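Local structure of DNA repair protein RecO (Deinococcus radiodurans, 1U5K) at the zinc ion site and the interface of chains A and B. The protein takes part in recombinational DNA repair, probably through the RecF pathway, and binds a zinc ion. Residues are numbered along the deposited sequence; one frame, centred on the assembly and turned at random. Chains: chain A/B, hypothetical protein.

Contact 1: the zinc ion site. Residues chain A 153, 155-158, 173, 176. With ZN (zinc ion), chain C.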
loop_
_atom_site.group_PDB
_atom_site.type_symbol
_atom_site.label_atom_id
_atom_site.label_comp_id
_atom_site.label_asym_id
_atom_site.label_seq_id
_atom_site.Cartn_x
_atom_site.Cartn_y
_atom_site.Cartn_z
ATOM N N CYS A 153 -9.624 29.923 -8.502
ATOM C CA CYS A 153 -8.579 29.655 -7.529
ATOM C C CYS A 153 -9.218 29.032 -6.296
ATOM O O CYS A 153 -10.227 29.518 -5.786
ATOM C CB CYS A 153 -7.843 30.948 -7.163
ATOM S SG CYS A 153 -6.742 30.838 -5.745
ATOM N N ARG A 155 -8.288 29.070 -3.360
ATOM C CA ARG A 155 -8.193 29.863 -2.139
ATOM C C ARG A 155 -9.062 31.121 -2.187
ATOM O O ARG A 155 -9.938 31.284 -1.347
ATOM C CB ARG A 155 -6.727 30.190 -1.857
ATOM C CG ARG A 155 -6.462 31.080 -0.660
ATOM C CD ARG A 155 -5.032 31.055 -0.189
ATOM N NE ARG A 155 -4.705 31.854 0.995
ATOM C CZ ARG A 155 -4.269 33.116 0.966
ATOM N NH1 ARG A 155 -4.210 33.770 -0.174
ATOM N NH2 ARG A 155 -3.887 33.739 2.073
ATOM N N CYS A 156 -8.822 32.020 -3.136
ATOM C CA CYS A 156 -9.529 33.294 -3.188
ATOM C C CYS A 156 -10.680 33.364 -4.188
ATOM O O CYS A 156 -11.447 34.324 -4.175
ATOM C CB CYS A 156 -8.555 34.411 -3.525
ATOM S SG CYS A 156 -8.040 34.486 -5.248
ATOM N N GLY A 157 -10.747 32.421 -5.120
ATOM C CA GLY A 157 -11.846 32.350 -6.055
ATOM C C GLY A 157 -11.620 33.029 -7.390
ATOM O O GLY A 157 -12.534 32.981 -8.205
ATOM N N ALA A 158 -10.467 33.650 -7.600
ATOM C CA ALA A 158 -10.131 34.296 -8.868
ATOM C C ALA A 158 -10.238 33.372 -10.078
ATOM O O ALA A 158 -9.866 32.197 -10.043
ATOM C CB ALA A 158 -8.757 34.928 -8.854
ATOM N N CYS A 173 -4.409 30.841 -8.134
ATOM C CA CYS A 173 -4.020 31.988 -8.954
ATOM C C CYS A 173 -2.598 32.423 -8.631
ATOM O O CYS A 173 -1.996 32.009 -7.634
ATOM C CB CYS A 173 -4.986 33.172 -8.778
ATOM S SG CYS A 173 -4.844 34.014 -7.186
ATOM N N CYS A 176 -2.073 33.679 -5.011
ATOM C CA CYS A 176 -2.146 32.742 -3.899
ATOM C C CYS A 176 -1.027 31.707 -3.974
ATOM O O CYS A 176 -0.685 31.089 -2.982
ATOM C CB CYS A 176 -3.520 32.077 -3.884
ATOM S SG CYS A 176 -4.872 33.187 -3.434
HETATM ZN ZN ZN C . -6.165 33.191 -5.462
#
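Four cysteine sulfurs enclose the zinc ion in a near-regular tetrahedron, supplied by two CxxC motifs: A:Cys153 with A:Cys156, and A:Cys173 with A:Cys176. The SG atoms of A:Cys156 and A:Cys173 lie 2.3 Å from ZN, and the SG of A:Cys153 stands at 2.4 Å. The angles between sulfurs at the metal run from 103° to 113°. The side chains reach it differently: SG of A:Cys153 is anti to its backbone N, those of A:Cys156 and A:Cys173 take the crowded place between N and the carbonyl carbon, and that of A:Cys176 is anti to the carbonyl carbon. In the second shell, backbone N-H groups point at the sulfurs. A:Cys153 SG accepts from A:Arg155 N and A:Cys173 N, each at 3.3 Å, and from A:Cys156 N at 3.5 Å; the A:Cys173 bond ties the two motifs together. A:Ala158 N caps A:Cys156 SG likewise. The guanidinium of A:Arg155 comes to A:Cys176 SG edge-on, NH1 to SG 3.4 Å, with the sulfur in its plane. These donors probably ease the negative charge of thiolate ligands. An alanine in place of A:Cys153 would remove a metal ligand and the shared acceptor of three amides, and would probably loosen both zinc and turn. The four ligands sit in loops of a zinc-finger-like excursion between helices 129-141 and 184-192, with the short strands 163-164 and 171-172 separating the motifs.

Contact 2: the interface of chains A and B. Residues chain A 16-19; chain B 87-88, 127-129.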
loop_
_atom_site.group_PDB
_atom_site.type_symbol
_atom_site.label_atom_id
_atom_site.label_comp_id
_atom_site.label_asym_id
_atom_site.label_seq_id
_atom_site.Cartn_x
_atom_site.Cartn_y
_atom_site.Cartn_z
ATOM N N ARG A 16 -7.240 -12.827 -3.998
ATOM C CA ARG A 16 -6.575 -13.330 -2.804
ATOM C C ARG A 16 -6.723 -14.848 -2.734
ATOM O O ARG A 16 -7.830 -15.379 -2.789
ATOM C CB ARG A 16 -7.164 -12.672 -1.552
ATOM C CG ARG A 16 -6.637 -13.218 -0.227
ATOM C CD ARG A 16 -5.162 -12.898 0.022
ATOM N NE ARG A 16 -5.026 -11.479 0.329
ATOM C CZ ARG A 16 -5.236 -10.947 1.523
ATOM N NH1 ARG A 16 -5.535 -11.710 2.565
ATOM N NH2 ARG A 16 -5.114 -9.636 1.690
ATOM N N VAL A 17 -5.593 -15.540 -2.653
ATOM C CA VAL A 17 -5.534 -16.960 -2.357
ATOM C C VAL A 17 -5.377 -17.048 -0.847
ATOM O O VAL A 17 -4.408 -16.596 -0.242
ATOM C CB VAL A 17 -4.331 -17.653 -2.995
ATOM C CG1 VAL A 17 -4.168 -19.042 -2.402
ATOM C CG2 VAL A 17 -4.471 -17.728 -4.513
ATOM N N THR A 18 -6.365 -17.680 -0.239
ATOM C CA THR A 18 -6.498 -17.776 1.205
ATOM C C THR A 18 -5.702 -18.984 1.733
ATOM O O THR A 18 -5.432 -19.909 0.963
ATOM C CB THR A 18 -8.028 -17.913 1.329
ATOM O OG1 THR A 18 -8.617 -16.680 1.772
ATOM C CG2 THR A 18 -8.462 -19.046 2.196
ATOM N N PRO A 19 -5.312 -19.022 3.007
ATOM C CA PRO A 19 -4.578 -20.193 3.512
ATOM C C PRO A 19 -5.296 -21.531 3.296
ATOM O O PRO A 19 -4.637 -22.529 2.988
ATOM C CB PRO A 19 -4.323 -19.875 4.988
ATOM C CG PRO A 19 -4.580 -18.416 5.139
ATOM C CD PRO A 19 -5.508 -17.982 4.035
ATOM N N GLU B 87 -5.058 -3.962 2.094
ATOM C CA GLU B 87 -4.737 -4.727 3.291
ATOM C C GLU B 87 -3.242 -4.981 3.407
ATOM O O GLU B 87 -2.675 -4.959 4.497
ATOM C CB GLU B 87 -5.458 -6.077 3.314
ATOM C CG GLU B 87 -5.120 -6.825 4.596
ATOM C CD GLU B 87 -5.949 -8.068 4.875
ATOM O OE1 GLU B 87 -6.374 -8.728 3.906
ATOM O OE2 GLU B 87 -6.198 -8.360 6.068
ATOM N N ARG B 88 -2.611 -5.287 2.284
ATOM C CA ARG B 88 -1.178 -5.524 2.308
ATOM C C ARG B 88 -0.423 -4.221 2.580
ATOM O O ARG B 88 0.557 -4.209 3.332
ATOM C CB ARG B 88 -0.741 -6.207 1.018
ATOM C CG ARG B 88 -1.329 -7.581 0.789
ATOM C CD ARG B 88 -0.783 -8.166 -0.493
ATOM N NE ARG B 88 -1.442 -9.407 -0.885
ATOM C CZ ARG B 88 -1.226 -10.597 -0.354
ATOM N NH1 ARG B 88 -1.902 -11.622 -0.845
ATOM N NH2 ARG B 88 -0.384 -10.764 0.659
ATOM N N PRO B 127 -0.493 -15.525 1.731
ATOM C CA PRO B 127 -1.936 -15.484 1.990
ATOM C C PRO B 127 -2.340 -14.882 3.335
ATOM O O PRO B 127 -3.482 -14.464 3.457
ATOM C CB PRO B 127 -2.371 -16.950 1.843
ATOM C CG PRO B 127 -1.173 -17.765 1.917
ATOM C CD PRO B 127 -0.033 -16.887 1.419
ATOM N N ASP B 128 -1.464 -14.822 4.334
ATOM C CA ASP B 128 -1.864 -14.333 5.657
ATOM C C ASP B 128 -0.906 -13.227 6.110
ATOM O O ASP B 128 -0.021 -13.456 6.942
ATOM C CB ASP B 128 -1.884 -15.522 6.620
ATOM C CG ASP B 128 -2.548 -15.224 7.953
ATOM O OD1 ASP B 128 -2.822 -14.062 8.351
ATOM O OD2 ASP B 128 -2.862 -16.200 8.662
ATOM N N PRO B 129 -1.061 -12.030 5.547
ATOM C CA PRO B 129 -0.216 -10.897 5.928
ATOM C C PRO B 129 -0.226 -10.499 7.402
ATOM O O PRO B 129 0.823 -10.042 7.868
ATOM C CB PRO B 129 -0.740 -9.751 5.064
ATOM C CG PRO B 129 -2.111 -10.192 4.648
ATOM C CD PRO B 129 -1.968 -11.673 4.441
HETATM O O HOH W 1 -4.306 -10.676 -2.549
#
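A:Arg16, near the end of strand 5-17 in the OB-fold domain of chain A, meets the start of helix 86-102 of chain B with its guanidinium. CG is anti to the backbone N (chi1 174°), but the chain then bends at chi2 and chi3, so that it crosses B:Glu87 at about a right angle. The extended B:Glu87 brings OE1 to A:Arg16 NH2 at 2.7 Å, a salt bridge that is also a hydrogen bond. The oxygen lies close to the guanidinium plane, while the nitrogen approaches from above the carboxylate plane; the two planes differ by 29°. NH1 adds a weak bond to the same OE1. On the other side B:Arg88 reaches toward A:Arg16 tip to tip, its NH1 3.3 Å from A:Arg16 NE, the two guanidinium planes inclined at 53°. Water 1 bridges this like-charged pair, 3.1 Å from A:Arg16 NE and 3.1 Å from B:Arg88 NH1, and with B:Glu87 probably softens the repulsion. Farther along, the rings of A:Pro19 and B:Pro127 pass one another running opposite ways, A:Pro19 CD to B:Pro127 CB 4.0 Å. The patch pins the OB-fold edge of one RecO copy to the helical part of the other, an association that may belong to the crystal rather than to the working protein.

Contact 3: the interface of chains A and B. Residues chain A 238-241; chain B 47-49, 54, 76.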
loop_
_atom_site.group_PDB
_atom_site.type_symbol
_atom_site.label_atom_id
_atom_site.label_comp_id
_atom_site.label_asym_id
_atom_site.label_seq_id
_atom_site.Cartn_x
_atom_site.Cartn_y
_atom_site.Cartn_z
ATOM N N SER A 238 7.111 5.832 -11.042
ATOM C CA SER A 238 8.048 6.306 -10.026
ATOM C C SER A 238 9.499 5.869 -10.255
ATOM O O SER A 238 10.312 5.909 -9.326
ATOM C CB SER A 238 7.581 5.782 -8.666
ATOM O OG SER A 238 6.206 6.093 -8.482
ATOM N N GLY A 239 9.813 5.467 -11.484
ATOM C CA GLY A 239 11.127 4.969 -11.845
ATOM C C GLY A 239 11.100 3.641 -12.580
ATOM O O GLY A 239 10.151 2.865 -12.448
ATOM N N VAL A 240 12.163 3.382 -13.340
ATOM C CA VAL A 240 12.366 2.094 -14.000
ATOM C C VAL A 240 13.441 1.285 -13.267
ATOM O O VAL A 240 14.566 1.771 -13.132
ATOM C CB VAL A 240 12.745 2.305 -15.470
ATOM N N PRO A 241 13.111 0.086 -12.783
ATOM C CA PRO A 241 14.080 -0.785 -12.100
ATOM C C PRO A 241 15.425 -0.945 -12.819
ATOM O O PRO A 241 15.463 -0.901 -14.052
ATOM C CB PRO A 241 13.357 -2.135 -12.018
ATOM C CG PRO A 241 11.900 -1.794 -12.037
ATOM C CD PRO A 241 11.771 -0.529 -12.838
ATOM N N SER B 47 15.943 9.816 -11.018
ATOM C CA SER B 47 15.538 8.571 -11.667
ATOM C C SER B 47 14.444 7.769 -10.939
ATOM O O SER B 47 13.779 6.923 -11.537
ATOM C CB SER B 47 16.772 7.686 -11.860
ATOM O OG SER B 47 16.718 6.997 -13.092
ATOM N N SER B 48 14.272 8.033 -9.646
ATOM C CA SER B 48 13.264 7.424 -8.786
ATOM C C SER B 48 12.649 8.537 -7.939
ATOM O O SER B 48 13.337 9.426 -7.442
ATOM C CB SER B 48 13.890 6.325 -7.914
ATOM O OG SER B 48 13.169 6.034 -6.726
ATOM N N SER B 49 11.340 8.465 -7.747
ATOM C CA SER B 49 10.633 9.428 -6.916
ATOM C C SER B 49 10.609 8.932 -5.468
ATOM O O SER B 49 9.867 9.463 -4.644
ATOM C CB SER B 49 9.221 9.600 -7.473
ATOM O OG SER B 49 8.573 8.340 -7.425
ATOM N N HIS B 54 9.681 1.164 -1.592
ATOM C CA HIS B 54 10.624 0.834 -2.650
ATOM C C HIS B 54 12.041 0.625 -2.128
ATOM O O HIS B 54 12.477 1.256 -1.165
ATOM C CB HIS B 54 10.629 1.885 -3.764
ATOM C CG HIS B 54 9.410 1.865 -4.633
ATOM N ND1 HIS B 54 9.311 2.633 -5.773
ATOM C CD2 HIS B 54 8.251 1.170 -4.543
ATOM C CE1 HIS B 54 8.157 2.379 -6.366
ATOM N NE2 HIS B 54 7.488 1.506 -5.636
ATOM N N LEU B 76 15.677 3.116 -8.795
ATOM C CA LEU B 76 14.818 2.054 -8.286
ATOM C C LEU B 76 15.557 0.732 -8.409
ATOM O O LEU B 76 15.981 0.381 -9.508
ATOM C CB LEU B 76 13.518 1.986 -9.085
ATOM C CG LEU B 76 12.500 0.972 -8.539
ATOM C CD1 LEU B 76 12.193 1.186 -7.067
ATOM C CD2 LEU B 76 11.240 1.056 -9.377
HETATM O O HOH W 2 10.716 4.935 -6.651
HETATM O O HOH W 3 15.202 4.004 -11.488
#
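The carbonyl oxygen of A:Ser238 is gripped by at least two partners, the backbone N-H of B:Ser49 and water 2. B:Ser49 N is 3.2 Å from A:Ser238 O, the bond fairly straight (162° at H) although the donor stands above the carbonyl plane. This is part of an antiparallel beta bridge, A:Gly239 pairing with B:Ser48, by which the C-terminal tail of one RecO chain lies against the OB-fold domain of the other, a docking that may be a product of crystal packing. Water 2, at 2.9 Å from A:Ser238 O, is itself held by the B:Ser48 hydroxyl, its OG anti to the backbone N, and by B:His54. The imidazole presents its edge, with water 2 in the ring plane 2.8 Å from ND1; CG anti to the carbonyl carbon (chi1 -72°) turns the ring this way. A second water, water 3, extends the pairing beyond the bridge: it is 2.8 Å from A:Val240 O and 2.9 Å from B:Leu76 N in strand 69-78, and it also contacts B:Ser47 O. Between the strand and the tail, B:Leu76 carries the apolar contact. Its CG is anti to the backbone N (chi1 -175°), and the side chain runs parallel to A:Pro241, with A:Pro241 CD 3.8 Å from B:Leu76 CD2. The same methyl also comes close to the carbonyl oxygen of A:Gly239.

Contact 4: the interface of chains A and B. Residues chain A 93, 97, 231-235; chain B 51-54, 81, 83-86, 89.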
loop_
_atom_site.group_PDB
_atom_site.type_symbol
_atom_site.label_atom_id
_atom_site.label_comp_id
_atom_site.label_asym_id
_atom_site.label_seq_id
_atom_site.Cartn_x
_atom_site.Cartn_y
_atom_site.Cartn_z
ATOM N N HIS A 93 -2.990 -2.615 -13.584
ATOM C CA HIS A 93 -3.005 -2.758 -12.134
ATOM C C HIS A 93 -3.273 -1.421 -11.436
ATOM O O HIS A 93 -4.066 -1.358 -10.504
ATOM C CB HIS A 93 -1.666 -3.342 -11.749
ATOM C CG HIS A 93 -1.558 -3.877 -10.357
ATOM N ND1 HIS A 93 -2.633 -4.356 -9.643
ATOM C CD2 HIS A 93 -0.469 -4.071 -9.576
ATOM C CE1 HIS A 93 -2.215 -4.804 -8.474
ATOM N NE2 HIS A 93 -0.913 -4.612 -8.396
ATOM N N GLU A 97 -6.652 -0.619 -8.982
ATOM C CA GLU A 97 -6.573 -0.163 -7.593
ATOM C C GLU A 97 -7.062 1.286 -7.480
ATOM O O GLU A 97 -7.724 1.676 -6.523
ATOM C CB GLU A 97 -5.157 -0.368 -7.039
ATOM C CG GLU A 97 -4.772 -1.832 -6.852
ATOM C CD GLU A 97 -5.495 -2.510 -5.694
ATOM O OE1 GLU A 97 -6.189 -1.846 -4.885
ATOM O OE2 GLU A 97 -5.348 -3.740 -5.565
ATOM N N SER A 231 -3.504 3.335 -1.307
ATOM C CA SER A 231 -2.422 2.422 -1.661
ATOM C C SER A 231 -2.158 2.308 -3.163
ATOM O O SER A 231 -1.125 1.837 -3.636
ATOM C CB SER A 231 -2.690 1.063 -1.013
ATOM O OG SER A 231 -3.900 0.467 -1.443
ATOM N N TRP A 232 -3.131 2.685 -3.972
ATOM C CA TRP A 232 -2.950 2.712 -5.413
ATOM C C TRP A 232 -1.807 3.614 -5.834
ATOM O O TRP A 232 -1.259 3.462 -6.922
ATOM C CB TRP A 232 -4.245 3.158 -6.090
ATOM C CG TRP A 232 -4.664 4.551 -5.789
ATOM C CD1 TRP A 232 -5.512 4.936 -4.805
ATOM C CD2 TRP A 232 -4.271 5.742 -6.483
ATOM N NE1 TRP A 232 -5.643 6.301 -4.809
ATOM C CE2 TRP A 232 -4.904 6.821 -5.842
ATOM C CE3 TRP A 232 -3.452 6.013 -7.579
ATOM C CZ2 TRP A 232 -4.762 8.142 -6.277
ATOM C CZ3 TRP A 232 -3.298 7.335 -8.006
ATOM C CH2 TRP A 232 -3.931 8.384 -7.339
ATOM N N ARG A 233 -1.410 4.544 -4.971
ATOM C CA ARG A 233 -0.256 5.387 -5.254
ATOM C C ARG A 233 1.092 4.667 -5.326
ATOM O O ARG A 233 1.999 5.172 -5.969
ATOM C CB ARG A 233 -0.161 6.518 -4.246
ATOM C CG ARG A 233 -1.285 7.509 -4.404
ATOM C CD ARG A 233 -1.917 7.867 -3.108
ATOM N NE ARG A 233 -1.068 8.686 -2.286
ATOM C CZ ARG A 233 -0.870 8.537 -0.978
ATOM N NH1 ARG A 233 -1.377 7.550 -0.249
ATOM N NH2 ARG A 233 -0.088 9.420 -0.377
ATOM N N GLN A 234 1.169 3.455 -4.791
ATOM C CA GLN A 234 2.289 2.549 -5.023
ATOM C C GLN A 234 2.533 2.248 -6.509
ATOM O O GLN A 234 3.644 1.918 -6.940
ATOM C CB GLN A 234 2.000 1.249 -4.280
ATOM C CG GLN A 234 1.998 1.361 -2.775
ATOM C CD GLN A 234 3.313 1.949 -2.286
ATOM O OE1 GLN A 234 4.381 1.354 -2.466
ATOM N NE2 GLN A 234 3.248 3.149 -1.744
ATOM N N LEU A 235 1.482 2.357 -7.314
ATOM C CA LEU A 235 1.581 2.035 -8.724
ATOM C C LEU A 235 1.740 3.210 -9.688
ATOM O O LEU A 235 1.850 3.001 -10.897
ATOM C CB LEU A 235 0.377 1.186 -9.127
ATOM C CG LEU A 235 0.185 -0.059 -8.275
ATOM C CD1 LEU A 235 -1.110 -0.752 -8.648
ATOM C CD2 LEU A 235 1.378 -1.011 -8.293
ATOM N N ASN B 51 9.458 6.194 -3.847
ATOM C CA ASN B 51 8.142 5.802 -3.347
ATOM C C ASN B 51 8.246 4.887 -2.130
ATOM O O ASN B 51 9.215 4.149 -1.933
ATOM C CB ASN B 51 7.325 5.160 -4.476
ATOM C CG ASN B 51 5.836 5.505 -4.432
ATOM O OD1 ASN B 51 5.102 5.289 -5.410
ATOM N ND2 ASN B 51 5.379 6.009 -3.295
ATOM N N LEU B 52 7.251 4.999 -1.262
ATOM C CA LEU B 52 7.165 4.212 -0.052
ATOM C C LEU B 52 7.316 2.728 -0.367
ATOM O O LEU B 52 6.816 2.258 -1.390
ATOM C CB LEU B 52 5.801 4.421 0.590
ATOM C CG LEU B 52 5.626 4.824 2.046
ATOM C CD1 LEU B 52 4.336 4.212 2.587
ATOM C CD2 LEU B 52 6.838 4.647 2.955
ATOM N N PHE B 53 8.042 2.036 0.511
ATOM C CA PHE B 53 8.353 0.613 0.394
ATOM C C PHE B 53 9.227 0.211 -0.783
ATOM O O PHE B 53 9.473 -0.978 -0.960
ATOM C CB PHE B 53 7.053 -0.203 0.381
ATOM C CG PHE B 53 6.110 0.211 1.452
ATOM C CD1 PHE B 53 4.771 0.410 1.189
ATOM C CD2 PHE B 53 6.592 0.405 2.742
ATOM C CE1 PHE B 53 3.924 0.800 2.203
ATOM C CE2 PHE B 53 5.762 0.853 3.741
ATOM C CZ PHE B 53 4.404 1.009 3.469
ATOM N N HIS B 54 9.681 1.164 -1.592
ATOM C CA HIS B 54 10.624 0.834 -2.650
ATOM C C HIS B 54 12.041 0.625 -2.128
ATOM O O HIS B 54 12.477 1.256 -1.165
ATOM C CB HIS B 54 10.629 1.885 -3.764
ATOM C CG HIS B 54 9.410 1.865 -4.633
ATOM N ND1 HIS B 54 9.311 2.633 -5.773
ATOM C CD2 HIS B 54 8.251 1.170 -4.543
ATOM C CE1 HIS B 54 8.157 2.379 -6.366
ATOM N NE2 HIS B 54 7.488 1.506 -5.636
ATOM N N PRO B 81 4.759 -4.655 -6.178
ATOM C CA PRO B 81 3.499 -4.050 -6.635
ATOM C C PRO B 81 2.265 -4.461 -5.837
ATOM O O PRO B 81 1.336 -3.660 -5.756
ATOM C CB PRO B 81 3.361 -4.493 -8.099
ATOM C CG PRO B 81 4.432 -5.496 -8.349
ATOM C CD PRO B 81 5.486 -5.339 -7.263
ATOM N N LEU B 83 1.858 -4.605 -2.783
ATOM C CA LEU B 83 1.668 -3.664 -1.684
ATOM C C LEU B 83 0.660 -2.557 -2.019
ATOM O O LEU B 83 0.283 -1.768 -1.160
ATOM C CB LEU B 83 3.005 -3.071 -1.234
ATOM C CG LEU B 83 3.956 -4.067 -0.565
ATOM C CD1 LEU B 83 5.192 -3.383 -0.045
ATOM C CD2 LEU B 83 3.306 -4.914 0.538
ATOM N N ALA B 84 0.203 -2.509 -3.264
ATOM C CA ALA B 84 -0.845 -1.592 -3.678
ATOM C C ALA B 84 -2.225 -2.032 -3.198
ATOM O O ALA B 84 -3.172 -1.249 -3.239
ATOM C CB ALA B 84 -0.834 -1.464 -5.175
ATOM N N GLU B 85 -2.327 -3.284 -2.755
ATOM C CA GLU B 85 -3.575 -3.833 -2.252
ATOM C C GLU B 85 -3.747 -3.278 -0.850
ATOM O O GLU B 85 -2.809 -3.376 -0.057
ATOM C CB GLU B 85 -3.544 -5.361 -2.228
ATOM C CG GLU B 85 -3.233 -6.019 -3.564
ATOM C CD GLU B 85 -3.193 -7.535 -3.499
ATOM O OE1 GLU B 85 -3.550 -8.120 -2.448
ATOM O OE2 GLU B 85 -2.850 -8.125 -4.541
ATOM N N PRO B 86 -4.893 -2.657 -0.575
ATOM C CA PRO B 86 -5.077 -1.944 0.689
ATOM C C PRO B 86 -4.692 -2.694 1.963
ATOM O O PRO B 86 -4.074 -2.069 2.822
ATOM C CB PRO B 86 -6.569 -1.591 0.695
ATOM C CG PRO B 86 -6.937 -1.486 -0.739
ATOM C CD PRO B 86 -6.038 -2.451 -1.484
ATOM N N TYR B 89 -0.919 -3.115 2.028
ATOM C CA TYR B 89 -0.338 -1.802 2.261
ATOM C C TYR B 89 -0.369 -1.496 3.753
ATOM O O TYR B 89 0.634 -1.032 4.297
ATOM C CB TYR B 89 -1.086 -0.712 1.490
ATOM C CG TYR B 89 -0.538 0.691 1.589
ATOM C CD1 TYR B 89 0.376 1.166 0.648
ATOM C CD2 TYR B 89 -1.012 1.574 2.537
ATOM C CE1 TYR B 89 0.844 2.456 0.680
ATOM C CE2 TYR B 89 -0.533 2.869 2.612
ATOM C CZ TYR B 89 0.379 3.299 1.675
ATOM O OH TYR B 89 0.818 4.590 1.720
HETATM O O HOH W 4 5.222 -0.196 -6.367
HETATM O O HOH W 5 1.691 5.212 -1.363
#
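A mixed polar and apolar patch joins the two RecO copies of the deposited assembly, setting the 3-10 helix 231-235 of chain A against the 3-10 helix 81-84, the start of helix 86-102 and the OB-fold loop 51-54 of chain B; the structure alone does not show whether this pairing is biological. A:Ser231 holds one end. Its OG, in the crowded position between N and the carbonyl carbon (chi1 61°), donates to B:Ala84 O at 2.6 Å from above the carbonyl plane, while CB packs on B:Tyr89 CG at 3.4 Å. A:Gln234, bent at chi2, crosses B:Tyr89 at about a right angle, its amide carbon at the ring's edge and its CG 3.8 Å from B:Tyr89 CD1. As modelled, A:Gln234 OE1 faces B:Leu52 O at 2.8 Å, a clash of two acceptors, so the amide is probably built the wrong way round; flipped, it would place NE2 where it could donate to B:Leu52 O. B:Asn51 OD1 meets A:Arg233 O in the same way. The backbone carbonyl of A:Gln234 reaches B:His54 NE2 through water 4, and its side-chain nitrogen reaches B:Tyr89 OH through water 5. An alanine in place of A:Gln234 would remove the amide and the CG contact with B:Tyr89, and would probably weaken this junction. Beside it, the A:Leu235 isobutyl group straddles B:Ala84, CG to CB 3.6 Å, and its CD1 lies over one face of the A:His93 ring, toward the rim.

Contacts 2, 3 and 4 are parts of one chain A to chain B interface, which is not an exact two-fold. The C-alpha centres of contacts 3 and 4 are about 13 Å apart, and B:His54 serves both, using ND1 in contact 3 and NE2 in contact 4. Contact 2 lies about 16 Å from contact 4 and 27 Å from contact 3; helix 86-102 of chain B links it to contact 4. Contact 1 stands apart, some 33 Å from contact 4, 34 Å from contact 3 and 46 Å from contact 2, so its zinc probably stabilises the fold locally rather than joining the two chains.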